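Long-range contacts in 35 kDa hemin binding protein (Porphyromonas gingivalis, PDB 5Y1A), which probably binds hemin and carries a thioredoxin domain, and is exported as cargo of the type IX secretion system: residues K31-K36 with D140-E146; P177-T181 with K217-I223; L248-H252 with I263-G267. All coordinates share one frame; numbering follows the deposited sequence. Where two conformers were deposited one is given.

Contact 1. Residues K31-K36 with D140-E146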
ATOM      1  N   LYS A  31      -7.947 -13.232  23.967  1.00 27.94           N
ATOM      2  CA  LYS A  31      -6.837 -13.330  22.971  1.00 28.11           C
ATOM      3  C   LYS A  31      -5.596 -12.507  23.342  1.00 26.67           C
ATOM      4  O   LYS A  31      -4.462 -12.982  23.138  1.00 26.49           O
ATOM      5  CB  LYS A  31      -7.311 -12.910  21.573  1.00 28.65           C
ATOM      6  CG  LYS A  31      -7.666 -14.052  20.632  1.00 32.65           C
ATOM      7  CD  LYS A  31      -6.546 -14.365  19.636  1.00 36.55           C
ATOM      8  CE  LYS A  31      -5.569 -15.407  20.173  1.00 38.71           C
ATOM      9  NZ  LYS A  31      -4.347 -15.480  19.318  1.00 40.74           N
ATOM     10  N   GLY A  32      -5.793 -11.285  23.865  1.00 25.05           N
ATOM     11  CA  GLY A  32      -4.661 -10.390  24.079  1.00 21.91           C
ATOM     12  C   GLY A  32      -4.874  -8.977  24.593  1.00 20.55           C
ATOM     13  O   GLY A  32      -6.012  -8.528  24.813  1.00 19.98           O
ATOM     14  N   SER A  33      -3.746  -8.281  24.766  1.00 19.26           N
ATOM     15  CA  SER A  33      -3.694  -6.925  25.326  1.00 18.23           C
ATOM     16  C   SER A  33      -4.207  -5.873  24.360  1.00 17.85           C
ATOM     17  O   SER A  33      -4.522  -4.761  24.781  1.00 17.27           O
ATOM     18  CB  SER A  33      -2.252  -6.533  25.662  1.00 17.98           C
ATOM     19  OG  SER A  33      -1.632  -7.455  26.529  1.00 18.06           O
ATOM     20  N   PHE A  34      -4.236  -6.197  23.060  1.00 16.55           N
ATOM     21  CA  PHE A  34      -4.401  -5.164  22.042  1.00 15.82           C
ATOM     22  C   PHE A  34      -5.749  -5.218  21.297  1.00 15.62           C
ATOM     23  O   PHE A  34      -6.449  -6.216  21.355  1.00 16.60           O
ATOM     24  CB  PHE A  34      -3.188  -5.206  21.074  1.00 15.46           C
ATOM     25  CG  PHE A  34      -1.870  -5.124  21.766  1.00 14.57           C
ATOM     26  CD1 PHE A  34      -1.440  -3.924  22.327  1.00 14.46           C
ATOM     27  CD2 PHE A  34      -1.063  -6.237  21.888  1.00 14.21           C
ATOM     28  CE1 PHE A  34      -0.229  -3.838  23.005  1.00 15.17           C
ATOM     29  CE2 PHE A  34       0.150  -6.160  22.553  1.00 15.79           C
ATOM     30  CZ  PHE A  34       0.568  -4.944  23.115  1.00 13.54           C
ATOM     31  N   LYS A  35      -6.073  -4.147  20.579  0.50 15.60           N
ATOM     32  CA  LYS A  35      -7.346  -4.019  19.869  0.50 14.99           C
ATOM     33  C   LYS A  35      -7.242  -4.596  18.453  0.50 14.70           C
ATOM     34  O   LYS A  35      -6.475  -4.089  17.645  0.50 14.12           O
ATOM     35  CB  LYS A  35      -7.729  -2.540  19.790  0.50 15.44           C
ATOM     36  CG  LYS A  35      -8.949  -2.232  18.925  0.50 15.29           C
ATOM     37  CD  LYS A  35      -9.217  -0.721  18.862  0.50 15.44           C
ATOM     38  CE  LYS A  35      -8.259  -0.018  17.880  0.50 15.94           C
ATOM     39  NZ  LYS A  35      -8.531   1.454  17.834  0.50 15.42           N
ATOM     40  N   LYS A  36      -8.043  -5.620  18.162  1.00 14.55           N
ATOM     41  CA  LYS A  36      -7.975  -6.343  16.878  1.00 14.47           C
ATOM     42  C   LYS A  36      -8.518  -5.549  15.682  1.00 14.57           C
ATOM     43  O   LYS A  36      -9.636  -5.027  15.716  1.00 13.93           O
ATOM     44  CB  LYS A  36      -8.706  -7.700  17.025  1.00 15.05           C
ATOM     45  CG  LYS A  36      -8.801  -8.584  15.786  1.00 17.04           C
ATOM     46  CD  LYS A  36      -7.479  -9.257  15.485  1.00 16.98           C
ATOM     47  CE  LYS A  36      -7.538 -10.273  14.320  1.00 18.29           C
ATOM     48  NZ  LYS A  36      -7.927 -11.648  14.736  1.00 23.42           N
ATOM     49  N   ASP A 140     -12.905 -12.115  20.029  1.00 21.55           N
ATOM     50  CA  ASP A 140     -13.307 -11.312  21.197  1.00 21.01           C
ATOM     51  C   ASP A 140     -12.925  -9.824  21.093  1.00 20.94           C
ATOM     52  O   ASP A 140     -13.068  -9.067  22.061  1.00 21.76           O
ATOM     53  CB  ASP A 140     -12.779 -11.951  22.507  1.00 21.82           C
ATOM     54  CG  ASP A 140     -11.248 -11.891  22.642  1.00 21.99           C
ATOM     55  OD1 ASP A 140     -10.551 -11.255  21.808  1.00 19.59           O
ATOM     56  OD2 ASP A 140     -10.725 -12.479  23.615  1.00 23.36           O
ATOM     57  N   GLY A 141     -12.418  -9.408  19.926  1.00 19.81           N
ATOM     58  CA  GLY A 141     -12.036  -8.017  19.672  1.00 18.71           C
ATOM     59  C   GLY A 141     -10.616  -7.652  20.085  1.00 17.53           C
ATOM     60  O   GLY A 141     -10.192  -6.507  19.905  1.00 17.58           O
ATOM     61  N   THR A 142      -9.890  -8.623  20.639  1.00 17.15           N
ATOM     62  CA  THR A 142      -8.532  -8.396  21.112  1.00 17.21           C
ATOM     63  C   THR A 142      -7.507  -9.231  20.340  1.00 15.66           C
ATOM     64  O   THR A 142      -7.839 -10.218  19.684  1.00 15.29           O
ATOM     65  CB  THR A 142      -8.359  -8.725  22.618  1.00 16.44           C
ATOM     66  OG1 THR A 142      -8.311 -10.141  22.793  1.00 20.13           O
ATOM     67  CG2 THR A 142      -9.488  -8.138  23.449  1.00 20.06           C
ATOM     68  N   ALA A 143      -6.250  -8.864  20.485  1.00 15.19           N
ATOM     69  CA  ALA A 143      -5.177  -9.510  19.734  1.00 14.76           C
ATOM     70  C   ALA A 143      -3.898  -9.419  20.553  1.00 14.32           C
ATOM     71  O   ALA A 143      -3.730  -8.469  21.345  1.00 15.11           O
ATOM     72  CB  ALA A 143      -5.014  -8.813  18.386  1.00 15.44           C
ATOM     73  N   PRO A 144      -2.997 -10.408  20.409  1.00 12.79           N
ATOM     74  CA  PRO A 144      -1.729 -10.424  21.140  1.00 12.67           C
ATOM     75  C   PRO A 144      -0.578  -9.655  20.466  1.00 12.64           C
ATOM     76  O   PRO A 144       0.563  -9.835  20.838  1.00 13.67           O
ATOM     77  CB  PRO A 144      -1.410 -11.916  21.197  1.00 12.10           C
ATOM     78  CG  PRO A 144      -1.913 -12.422  19.908  1.00 13.68           C
ATOM     79  CD  PRO A 144      -3.191 -11.666  19.643  1.00 13.35           C
ATOM     80  N   ALA A 145      -0.894  -8.818  19.476  1.00 12.14           N
ATOM     81  CA  ALA A 145       0.099  -7.920  18.871  1.00 11.87           C
ATOM     82  C   ALA A 145      -0.583  -6.647  18.433  1.00 12.26           C
ATOM     83  O   ALA A 145      -1.819  -6.601  18.306  1.00 12.31           O
ATOM     84  CB  ALA A 145       0.812  -8.600  17.685  1.00 11.00           C
ATOM     85  N   GLU A 146       0.222  -5.607  18.216  1.00 12.41           N
ATOM     86  CA  GLU A 146      -0.281  -4.345  17.698  1.00 14.99           C
ATOM     87  C   GLU A 146       0.801  -3.789  16.788  1.00 14.07           C
ATOM     88  O   GLU A 146       2.004  -4.019  17.017  1.00 13.21           O
ATOM     89  CB  GLU A 146      -0.584  -3.386  18.858  1.00 15.45           C
ATOM     90  CG  GLU A 146      -0.812  -1.936  18.514  1.00 19.52           C
ATOM     91  CD  GLU A 146      -0.879  -1.090  19.770  1.00 19.48           C
ATOM     92  OE1 GLU A 146       0.164  -0.503  20.163  1.00 25.72           O
ATOM     93  OE2 GLU A 146      -1.978  -1.044  20.366  1.00 22.79           O
TER
HETATM   94  O   HOH W   1      -4.273  -1.921  19.836  1.00 18.30           O
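A two-residue antiparallel bridge at the margin of the thioredoxin-like mixed sheet pairs Phe34 and Lys35, at the start of strand 34-44, with Ala143 and Thr142. Phe34 and Ala143 form the hydrogen-bonded pair: Phe34 N lies 2.9 Å from Ala143 O, and Ala143 N returns a bond to Phe34 O. A third bond, from Lys36 N to Gly141 O, is nearly straight (171°), although the donor stands well above the carbonyl plane. Gly141 suits its place because its positive phi is one that a residue with a CB tolerates poorly. Just before it, an Asx turn sets the geometry. Asp140 CG sits between its own backbone N and carbonyl carbon (chi1 68°), folding the carboxylate back so that OD1 accepts from both Thr142 N and Thr142 OG1, on one face of the carboxylate plane. This leaves OD2 to take Lys31 N at 2.9 Å on its syn lone pair, while Thr142 OG1 also accepts a weak bond from Gly32 N. Gly32, without a side chain, brings its CA to 3.5 Å from Ala143 O, a closeness that favours glycine here. The end of Lys36 turns away to Gly137 O, at the end of helix 127-138, while its CD packs on Ala143 CB, 3.8 Å away. On the same face as Ala143, the Phe34 ring meets Glu146: CB of Glu146 stands 4.0 Å from the ring centroid in a CH-pi contact, and Ser33 CB covers the opposite face. The glutamate's extended chain carries its carboxylate past the ring; OE1 is hydrogen-bonded to Asn148 ND2, and a water that accepts from Lys35 N at 3.0 Å lies unusually close to Glu146 OE2.

Contact 2. Residues P177-T181 with K217-I223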
ATOM      1  N   PRO A 177       8.494 -17.133  15.564  1.00 14.44           N
ATOM      2  CA  PRO A 177       8.849 -16.529  14.268  1.00 14.51           C
ATOM      3  C   PRO A 177       7.670 -15.730  13.786  1.00 15.14           C
ATOM      4  O   PRO A 177       6.675 -16.294  13.335  1.00 16.58           O
ATOM      5  CB  PRO A 177       9.119 -17.723  13.349  1.00 14.93           C
ATOM      6  CG  PRO A 177       8.523 -18.887  13.994  1.00 16.04           C
ATOM      7  CD  PRO A 177       8.229 -18.584  15.437  1.00 13.99           C
ATOM      8  N   LEU A 178       7.764 -14.423  13.952  1.00 13.77           N
ATOM      9  CA  LEU A 178       6.668 -13.541  13.565  1.00 13.38           C
ATOM     10  C   LEU A 178       7.164 -12.740  12.379  1.00 12.80           C
ATOM     11  O   LEU A 178       8.340 -12.369  12.320  1.00 11.54           O
ATOM     12  CB  LEU A 178       6.289 -12.597  14.702  1.00 13.96           C
ATOM     13  CG  LEU A 178       5.818 -13.306  15.992  1.00 14.53           C
ATOM     14  CD1 LEU A 178       5.542 -12.271  17.097  1.00 17.63           C
ATOM     15  CD2 LEU A 178       4.576 -14.083  15.720  1.00 14.09           C
ATOM     16  N   MET A 179       6.239 -12.451  11.466  1.00 11.15           N
ATOM     17  CA  MET A 179       6.565 -11.781  10.221  1.00 10.70           C
ATOM     18  C   MET A 179       5.819 -10.449  10.149  1.00 10.30           C
ATOM     19  O   MET A 179       4.750 -10.299  10.731  1.00 10.56           O
ATOM     20  CB  MET A 179       6.122 -12.666   9.047  1.00 11.02           C
ATOM     21  CG  MET A 179       6.590 -14.121   9.121  1.00 12.03           C
ATOM     22  SD  MET A 179       8.404 -14.310   9.230  1.00 11.31           S
ATOM     23  CE  MET A 179       8.822 -13.796   7.616  1.00 13.84           C
ATOM     24  N   LEU A 180       6.393  -9.489   9.438  1.00  9.41           N
ATOM     25  CA  LEU A 180       5.640  -8.292   9.081  1.00  9.09           C
ATOM     26  C   LEU A 180       5.563  -8.125   7.560  1.00  8.96           C
ATOM     27  O   LEU A 180       6.585  -8.238   6.843  1.00  9.48           O
ATOM     28  CB  LEU A 180       6.239  -7.044   9.746  1.00  9.50           C
ATOM     29  CG  LEU A 180       5.349  -5.829   9.515  1.00 10.66           C
ATOM     30  CD1 LEU A 180       4.836  -5.273  10.799  1.00 16.63           C
ATOM     31  CD2 LEU A 180       6.080  -4.776   8.665  1.00 17.86           C
ATOM     32  N   THR A 181       4.339  -7.921   7.072  1.00  8.37           N
ATOM     33  CA  THR A 181       4.115  -7.612   5.660  1.00  8.91           C
ATOM     34  C   THR A 181       3.485  -6.229   5.571  1.00  9.80           C
ATOM     35  O   THR A 181       2.610  -5.881   6.372  1.00  9.50           O
ATOM     36  CB  THR A 181       3.233  -8.697   4.988  1.00  9.38           C
ATOM     37  OG1 THR A 181       3.970  -9.928   4.946  1.00  8.19           O
ATOM     38  CG2 THR A 181       2.862  -8.314   3.564  1.00 11.69           C
ATOM     39  N   LYS A 217       6.456 -13.020   1.316  1.00 10.55           N
ATOM     40  CA  LYS A 217       6.036 -13.750   2.512  1.00 10.77           C
ATOM     41  C   LYS A 217       6.339 -12.982   3.797  1.00 10.74           C
ATOM     42  O   LYS A 217       6.001 -13.460   4.870  1.00 11.31           O
ATOM     43  CB  LYS A 217       6.671 -15.155   2.554  1.00 12.02           C
ATOM     44  CG  LYS A 217       6.358 -15.994   1.312  1.00 13.80           C
ATOM     45  CD  LYS A 217       6.722 -17.452   1.571  1.00 17.64           C
ATOM     46  CE  LYS A 217       8.233 -17.629   1.802  1.00 20.38           C
ATOM     47  NZ  LYS A 217       9.004 -17.087   0.638  1.00 20.14           N
ATOM     48  N   GLY A 218       6.994 -11.811   3.694  1.00  9.74           N
ATOM     49  CA  GLY A 218       7.201 -10.948   4.876  1.00  9.99           C
ATOM     50  C   GLY A 218       8.634 -10.842   5.358  1.00  9.83           C
ATOM     51  O   GLY A 218       9.455 -11.667   5.016  1.00 10.05           O
ATOM     52  N   ASP A 219       8.938  -9.789   6.111  1.00  9.22           N
ATOM     53  CA  ASP A 219      10.220  -9.665   6.797  1.00 10.01           C
ATOM     54  C   ASP A 219      10.105 -10.283   8.180  1.00  9.94           C
ATOM     55  O   ASP A 219       9.102 -10.071   8.855  1.00  9.95           O
ATOM     56  CB  ASP A 219      10.561  -8.181   7.004  1.00 10.12           C
ATOM     57  CG  ASP A 219      10.987  -7.489   5.719  1.00 12.47           C
ATOM     58  OD1 ASP A 219      11.850  -7.996   4.986  1.00 11.42           O
ATOM     59  OD2 ASP A 219      10.446  -6.422   5.457  1.00 14.68           O
ATOM     60  N   ALA A 220      11.156 -10.987   8.623  1.00 10.90           N
ATOM     61  CA  ALA A 220      11.225 -11.514  10.005  1.00 11.10           C
ATOM     62  C   ALA A 220      11.290 -10.375  11.020  1.00 11.23           C
ATOM     63  O   ALA A 220      12.083  -9.439  10.874  1.00 11.71           O
ATOM     64  CB  ALA A 220      12.471 -12.439  10.191  1.00 11.58           C
ATOM     65  N   LEU A 221      10.441 -10.445  12.046  1.00 11.63           N
ATOM     66  CA  LEU A 221      10.425  -9.420  13.090  1.00 11.97           C
ATOM     67  C   LEU A 221      11.404  -9.695  14.204  1.00 12.05           C
ATOM     68  O   LEU A 221      11.466 -10.807  14.732  1.00 12.83           O
ATOM     69  CB  LEU A 221       9.015  -9.295  13.703  1.00 12.15           C
ATOM     70  CG  LEU A 221       7.995  -8.475  12.943  1.00 13.86           C
ATOM     71  CD1 LEU A 221       6.607  -8.732  13.523  1.00 16.12           C
ATOM     72  CD2 LEU A 221       8.338  -6.960  12.992  1.00 13.60           C
ATOM     73  N   ASN A 222      12.133  -8.658  14.595  1.00 12.25           N
ATOM     74  CA  ASN A 222      13.042  -8.715  15.721  1.00 13.09           C
ATOM     75  C   ASN A 222      12.340  -8.212  16.965  1.00 14.24           C
ATOM     76  O   ASN A 222      12.164  -7.000  17.124  1.00 14.74           O
ATOM     77  CB  ASN A 222      14.278  -7.863  15.436  1.00 13.02           C
ATOM     78  CG  ASN A 222      15.212  -8.506  14.420  1.00 15.14           C
ATOM     79  OD1 ASN A 222      15.583  -7.886  13.421  1.00 15.54           O
ATOM     80  ND2 ASN A 222      15.583  -9.759  14.665  1.00 12.95           N
ATOM     81  N   ILE A 223      11.930  -9.136  17.833  1.00 13.84           N
ATOM     82  CA  ILE A 223      11.125  -8.794  19.006  1.00 15.12           C
ATOM     83  C   ILE A 223      12.056  -8.687  20.222  1.00 15.59           C
ATOM     84  O   ILE A 223      12.760  -9.654  20.542  1.00 15.30           O
ATOM     85  CB  ILE A 223      10.017  -9.877  19.257  1.00 14.79           C
ATOM     86  CG1 ILE A 223       9.068 -10.020  18.038  1.00 14.94           C
ATOM     87  CG2 ILE A 223       9.227  -9.600  20.556  1.00 15.10           C
ATOM     88  CD1 ILE A 223       8.216  -8.759  17.700  1.00 16.43           C
TER
HETATM   89  O   HOH W   2      10.568 -13.380  14.103  1.00 15.05           O
HETATM   90  O   HOH W   3       7.867  -5.831   5.675  1.00 20.63           O
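Leu221 lays its isobutyl group along strand 179-186, overlapping Leu178 and Leu180 together. Its CD2 reaches Leu180 CB at 3.9 Å, and its CD1 approaches Leu178 CB from the other branch. CG lies beside the backbone N, anti to the carbonyl carbon (chi1 -81°), which points CD1 at Met179 O and CD2 at Leu180 CB. Branched aliphatic residues fit here, since this face is turned to Phe165, Val169, Phe229 and Ile231 of the facing sheet. Beneath them the main chains run antiparallel. Leu221 N gives a straight bond of 2.9 Å to Leu178 O, and Leu180 and Asp219 exchange two more as a hydrogen-bonded pair, with Leu180 N 2.8 Å from Asp219 O. Waters bridge both ends: one molecule accepts from Leu178 N and lies 2.8 Å from Leu221 O, to which it can donate, and another donates to Leu180 O and to Asp219 OD2. That same OD2 forms a salt bridge with Lys233 of strand 228-235, so the aspartate's charge has a partner on the facing sheet. The other face carries Met179 and Ala220. Met179 bends at chi2 and chi3 (-58° and -70°), curling its methyl back across the partner strand until CE lies 3.4 Å from Gly218 O; a flexible thioether can follow such a path. Gly218 has a positive phi and brings its bare CA to 3.4 Å from Thr181 OG1, a fit that glycine suits. The threonine hydroxyl is itself hydrogen-bonded to His252 NE2 on the next strand. Edge strand 207-220 is thus sealed to strand 179-186 with Leu180 and Leu221 turned toward the second sheet, as in a beta-sandwich.

Contact 3. Residues L248-H252 with I263-G267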
ATOM      1  N   LEU A 248      -0.763  -0.361   4.473  1.00  9.27           N
ATOM      2  CA  LEU A 248      -1.249  -1.335   5.441  1.00 10.04           C
ATOM      3  C   LEU A 248      -0.053  -2.169   5.903  1.00 10.36           C
ATOM      4  O   LEU A 248       0.734  -2.658   5.066  1.00 11.48           O
ATOM      5  CB  LEU A 248      -2.265  -2.253   4.752  1.00 10.07           C
ATOM      6  CG  LEU A 248      -2.675  -3.559   5.467  1.00 11.41           C
ATOM      7  CD1 LEU A 248      -3.443  -3.222   6.758  1.00 12.93           C
ATOM      8  CD2 LEU A 248      -3.545  -4.372   4.575  1.00 10.98           C
ATOM      9  N   ALA A 249       0.077  -2.373   7.205  1.00 10.02           N
ATOM     10  CA  ALA A 249       1.087  -3.308   7.713  1.00  9.99           C
ATOM     11  C   ALA A 249       0.412  -4.291   8.627  1.00 10.33           C
ATOM     12  O   ALA A 249      -0.521  -3.932   9.384  1.00 10.41           O
ATOM     13  CB  ALA A 249       2.179  -2.563   8.475  1.00 10.54           C
ATOM     14  N   PHE A 250       0.884  -5.538   8.582  1.00  9.17           N
ATOM     15  CA  PHE A 250       0.350  -6.522   9.519  1.00  9.36           C
ATOM     16  C   PHE A 250       1.394  -7.511  10.033  1.00  9.35           C
ATOM     17  O   PHE A 250       2.328  -7.882   9.298  1.00  9.31           O
ATOM     18  CB  PHE A 250      -0.894  -7.222   8.959  1.00  9.22           C
ATOM     19  CG  PHE A 250      -0.732  -7.805   7.586  1.00  9.02           C
ATOM     20  CD1 PHE A 250      -0.299  -9.134   7.419  1.00  8.37           C
ATOM     21  CD2 PHE A 250      -1.076  -7.052   6.463  1.00  9.65           C
ATOM     22  CE1 PHE A 250      -0.191  -9.700   6.125  1.00 10.27           C
ATOM     23  CE2 PHE A 250      -0.974  -7.595   5.145  1.00 12.88           C
ATOM     24  CZ  PHE A 250      -0.529  -8.932   4.988  1.00 10.64           C
ATOM     25  N   VAL A 251       1.237  -7.889  11.305  1.00  9.38           N
ATOM     26  CA  VAL A 251       2.044  -8.928  11.961  1.00  9.43           C
ATOM     27  C   VAL A 251       1.333 -10.275  11.782  1.00  9.42           C
ATOM     28  O   VAL A 251       0.109 -10.392  11.978  1.00  9.60           O
ATOM     29  CB  VAL A 251       2.205  -8.611  13.472  1.00 10.31           C
ATOM     30  CG1 VAL A 251       3.062  -9.666  14.150  1.00 11.67           C
ATOM     31  CG2 VAL A 251       2.826  -7.198  13.682  1.00 10.43           C
ATOM     32  N   HIS A 252       2.083 -11.298  11.380  1.00  9.02           N
ATOM     33  CA  HIS A 252       1.459 -12.568  11.050  1.00  9.16           C
ATOM     34  C   HIS A 252       2.399 -13.727  11.288  1.00 10.04           C
ATOM     35  O   HIS A 252       3.626 -13.554  11.321  1.00 10.16           O
ATOM     36  CB  HIS A 252       0.971 -12.552   9.581  1.00  8.68           C
ATOM     37  CG  HIS A 252       2.053 -12.296   8.560  1.00  7.80           C
ATOM     38  ND1 HIS A 252       2.738 -13.316   7.934  1.00  9.66           N
ATOM     39  CD2 HIS A 252       2.515 -11.144   8.009  1.00  9.01           C
ATOM     40  CE1 HIS A 252       3.590 -12.806   7.056  1.00 12.62           C
ATOM     41  NE2 HIS A 252       3.480 -11.485   7.090  1.00  8.14           N
ATOM     42  N   ILE A 263      -2.965 -13.865  10.242  1.00 10.36           N
ATOM     43  CA  ILE A 263      -2.595 -12.485  10.522  1.00 10.34           C
ATOM     44  C   ILE A 263      -3.064 -12.184  11.947  1.00 10.24           C
ATOM     45  O   ILE A 263      -4.234 -12.413  12.298  1.00 11.34           O
ATOM     46  CB  ILE A 263      -3.228 -11.528   9.493  1.00 10.59           C
ATOM     47  CG1 ILE A 263      -2.812 -11.949   8.062  1.00  9.89           C
ATOM     48  CG2 ILE A 263      -2.838 -10.084   9.831  1.00  9.69           C
ATOM     49  CD1 ILE A 263      -3.373 -11.043   6.924  1.00 10.81           C
ATOM     50  N   ILE A 264      -2.127 -11.688  12.751  1.00  9.45           N
ATOM     51  CA  ILE A 264      -2.338 -11.505  14.165  1.00  9.58           C
ATOM     52  C   ILE A 264      -2.972 -10.115  14.416  1.00 10.01           C
ATOM     53  O   ILE A 264      -3.976 -10.003  15.152  1.00 10.29           O
ATOM     54  CB  ILE A 264      -1.013 -11.672  14.916  1.00  9.44           C
ATOM     55  CG1 ILE A 264      -0.491 -13.107  14.750  1.00 11.21           C
ATOM     56  CG2 ILE A 264      -1.192 -11.355  16.424  1.00 10.99           C
ATOM     57  CD1 ILE A 264       1.048 -13.237  14.976  1.00 12.58           C
ATOM     58  N   ASN A 265      -2.358  -9.066  13.866  1.00  9.41           N
ATOM     59  CA  ASN A 265      -2.993  -7.750  13.885  1.00  9.58           C
ATOM     60  C   ASN A 265      -2.439  -6.869  12.779  1.00  9.96           C
ATOM     61  O   ASN A 265      -1.473  -7.237  12.103  1.00 10.85           O
ATOM     62  CB  ASN A 265      -2.819  -7.067  15.243  1.00  9.80           C
ATOM     63  CG  ASN A 265      -4.021  -6.208  15.628  1.00 11.12           C
ATOM     64  OD1 ASN A 265      -4.914  -5.915  14.809  1.00  9.66           O
ATOM     65  ND2 ASN A 265      -4.048  -5.797  16.881  1.00 10.42           N
ATOM     66  N   ALA A 266      -3.066  -5.715  12.580  1.00 10.23           N
ATOM     67  CA  ALA A 266      -2.727  -4.858  11.436  1.00  9.90           C
ATOM     68  C   ALA A 266      -2.903  -3.396  11.828  1.00 10.79           C
ATOM     69  O   ALA A 266      -3.629  -3.084  12.777  1.00 10.26           O
ATOM     70  CB  ALA A 266      -3.657  -5.161  10.309  1.00  9.53           C
ATOM     71  N   GLY A 267      -2.270  -2.519  11.058  1.00  9.88           N
ATOM     72  CA  GLY A 267      -2.465  -1.075  11.180  1.00 10.80           C
ATOM     73  C   GLY A 267      -2.460  -0.491   9.767  1.00 11.17           C
ATOM     74  O   GLY A 267      -1.889  -1.074   8.842  1.00 12.03           O
TER
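A classic beta bulge interrupts the antiparallel hairpin of strands 245-252 and 263-270, where Ile264 and Asn265 both face Val251. Val251 O takes a firm bond from Ile264 N at 2.7 Å and a weak one from Asn265 N at 3.4 Å, so one carbonyl serves two successive amides and the register slips by a residue. Beyond the bulge the pairing is regular: Val251 N binds Asn265 O, and Ala249 and Gly267 exchange two nearly straight bonds, Gly267 N lying 2.8 Å from Ala249 O. Small residues suit this close pairing; Ala266, opposite Phe250 at a non-hydrogen-bonded position, puts its CB only 3.7 Å from Phe250 CB, and Leu248 CD1 bends in to Gly267 O.

The displaced register also brings Ile263 alongside Phe250. The ring's CG sits between its own N and carbonyl carbon (chi1 52°), which swings the ring along the sheet face toward Ile263, while Tyr183 meets it edge-to-face. On the other face, Val251 CG1 touches Ile264 CD1. Asn265 points its amide away from the hairpin: OD1 accepts from Asn37 N and ND2 donates to Lys35 O and Ala145 O, a set of backbone partners that an asparagine, donor and acceptor in one group, can meet inside a buried sheet. Ile263 packs against the ring: its CG2 lies beside Phe250 CB, and its CD1 stands over one face, offset toward the rim, 3.9 Å from the centroid in a CH-pi contact.

In the fold
Contacts 2 and 3 belong to one antiparallel sheet, holding opposite flanks of its two inner strands: strand 207-220 joins strand 179-186 in the former, and strand 263-270 joins strand 245-252 in the latter. Contact 3 is wholly buried and largely apolar apart from its backbone bonds, Asn265 and His252. Contact 2, only partly buried, adds bridging waters to its leucine face. Contact 1 lies farthest out, its centre about 23 Å from that of the chain, and adds an Asx-turn carboxylate, a ring contact and a bridging water to its backbone bonds. Asn265 links it to contact 3, bonding to Lys35 of the thioredoxin-like sheet and to Ala145 of another; contacts 1 and 2 do not touch.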